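Local coordinates for Exo beta-1,2-glucooligosaccharide sophorohydrolase (non-reducing end) (Parabacteroides distasonis ATCC 8503, PDB 5Z06), which hydrolyses linear beta-1,2-glucan and beta-1,2-glucooligosaccharides of four or more glucose units, releasing sophorose from the non-reducing end, at residues Phe397-Gln400 with Gly401-Thr404. Residues are numbered along the deposited sequence; the frame is centred on the assembly and turned at random.
Sequences FLFQ and GLLT
Phe397-Gln400 and Gly401-Thr404 are successive turns of one alpha-helix, 392-408, joined by the i to i+4 ladder. Phe397 O receives Gly401 N at 3.3 Å, a long rung, whereas Leu398 O takes Leu402 N and Phe399 O takes Leu403 N, each at 2.9 Å. Gly401, with no side chain, lies close over Leu398 O. Gln400 O carries a double load: Thr404 N reaches it at 3.3 Å, and the hydroxyl Thr404 OG1 donates to it at 2.7 Å. Thr404 places OG1 beside its own backbone N (chi1 -59°), the setting that lets a threonine hydroxyl turn back to the preceding turn and satisfy itself in a buried helix.

Among the side chains, Leu402 is the link. Its CD1 lies over one face of the Phe399 ring, 3.8 Å from the centroid and 18° off the normal, a CH-pi contact displaced toward the rim at CE1. The same methyl meets Leu398 CG at 3.8 Å, serving apolar neighbours three and four residues back. Gln400 is extended, CG anti to the backbone N (chi1 -176°), and its buried amide is satisfied outside the two turns: NE2 donates to Tyr539 O and OE1 accepts from Leu544 N. The buried Phe397 ring meets Tyr539 edge-to-face and also touches Phe328.

The packing of helix 392-408 among other helices is consistent with the (alpha/alpha)6 barrel of six-hairpin glycosidases. Phe399, Leu402 and Leu403 pack on helix 414-428, Gln400 and Leu403 touch helix 467-475, and Gln400 and Thr404 rest against helix 682-688, while Leu398 meets the loop at Val368.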
loop_
_atom_site.group_PDB
_atom_site.type_symbol
_atom_site.label_atom_id
_atom_site.label_comp_id
_atom_site.label_asym_id
_atom_site.label_seq_id
_atom_site.Cartn_x
_atom_site.Cartn_y
_atom_site.Cartn_z
ATOM N N PHE A 397 -0.399 -14.476 -11.769
ATOM C CA PHE A 397 -1.409 -13.639 -11.132
ATOM C C PHE A 397 -2.096 -12.775 -12.180
ATOM O O PHE A 397 -3.301 -12.588 -12.130
ATOM C CB PHE A 397 -0.797 -12.773 -10.021
ATOM C CG PHE A 397 -0.252 -13.560 -8.839
ATOM C CD1 PHE A 397 -0.773 -14.802 -8.463
ATOM C CD2 PHE A 397 0.771 -13.022 -8.076
ATOM C CE1 PHE A 397 -0.252 -15.490 -7.367
ATOM C CE2 PHE A 397 1.294 -13.693 -6.974
ATOM C CZ PHE A 397 0.780 -14.930 -6.614
ATOM N N LEU A 398 -1.314 -12.278 -13.133
ATOM C CA LEU A 398 -1.843 -11.476 -14.185
ATOM C C LEU A 398 -2.829 -12.261 -15.001
ATOM O O LEU A 398 -3.939 -11.785 -15.264
ATOM C CB LEU A 398 -0.746 -10.933 -15.091
ATOM C CG LEU A 398 -1.305 -10.177 -16.307
ATOM C CD1 LEU A 398 -2.189 -9.019 -15.858
ATOM C CD2 LEU A 398 -0.183 -9.693 -17.199
ATOM N N PHE A 399 -2.413 -13.466 -15.385
ATOM C CA PHE A 399 -3.230 -14.336 -16.221
ATOM C C PHE A 399 -4.397 -15.006 -15.518
ATOM O O PHE A 399 -5.424 -15.267 -16.151
ATOM C CB PHE A 399 -2.352 -15.317 -17.018
ATOM C CG PHE A 399 -1.747 -14.665 -18.222
ATOM C CD1 PHE A 399 -2.458 -14.586 -19.409
ATOM C CD2 PHE A 399 -0.548 -14.020 -18.140
ATOM C CE1 PHE A 399 -1.922 -13.970 -20.510
ATOM C CE2 PHE A 399 -0.010 -13.382 -19.237
ATOM C CZ PHE A 399 -0.706 -13.355 -20.423
ATOM N N GLN A 400 -4.298 -15.218 -14.215
ATOM C CA GLN A 400 -5.494 -15.574 -13.480
ATOM C C GLN A 400 -6.571 -14.492 -13.670
ATOM O O GLN A 400 -7.759 -14.807 -13.817
ATOM C CB GLN A 400 -5.211 -15.727 -12.001
ATOM C CG GLN A 400 -6.416 -16.202 -11.230
ATOM C CD GLN A 400 -6.135 -16.415 -9.765
ATOM O OE1 GLN A 400 -6.615 -17.383 -9.182
ATOM N NE2 GLN A 400 -5.387 -15.499 -9.148
ATOM N N GLY A 401 -6.138 -13.239 -13.621
ATOM C CA GLY A 401 -7.027 -12.119 -13.836
ATOM C C GLY A 401 -7.538 -12.087 -15.254
ATOM O O GLY A 401 -8.728 -11.926 -15.470
ATOM N N LEU A 402 -6.638 -12.256 -16.222
ATOM C CA LEU A 402 -7.014 -12.114 -17.623
ATOM C C LEU A 402 -7.969 -13.185 -18.088
ATOM O O LEU A 402 -8.904 -12.881 -18.839
ATOM C CB LEU A 402 -5.803 -12.074 -18.538
ATOM C CG LEU A 402 -4.952 -10.821 -18.426
ATOM C CD1 LEU A 402 -3.632 -11.108 -19.112
ATOM C CD2 LEU A 402 -5.604 -9.588 -19.038
ATOM N N LEU A 403 -7.755 -14.424 -17.649
ATOM C CA LEU A 403 -8.666 -15.493 -18.010
ATOM C C LEU A 403 -10.023 -15.291 -17.369
ATOM O O LEU A 403 -11.042 -15.633 -17.977
ATOM C CB LEU A 403 -8.121 -16.851 -17.628
ATOM C CG LEU A 403 -6.843 -17.262 -18.359
ATOM C CD1 LEU A 403 -6.564 -18.714 -18.010
ATOM C CD2 LEU A 403 -6.890 -17.101 -19.866
ATOM N N THR A 404 -10.042 -14.716 -16.164
ATOM C CA THR A 404 -11.291 -14.334 -15.533
ATOM C C THR A 404 -12.001 -13.290 -16.379
ATOM O O THR A 404 -13.157 -13.450 -16.721
ATOM C CB THR A 404 -11.065 -13.801 -14.123
ATOM O OG1 THR A 404 -10.426 -14.815 -13.352
ATOM C CG2 THR A 404 -12.375 -13.413 -13.471
#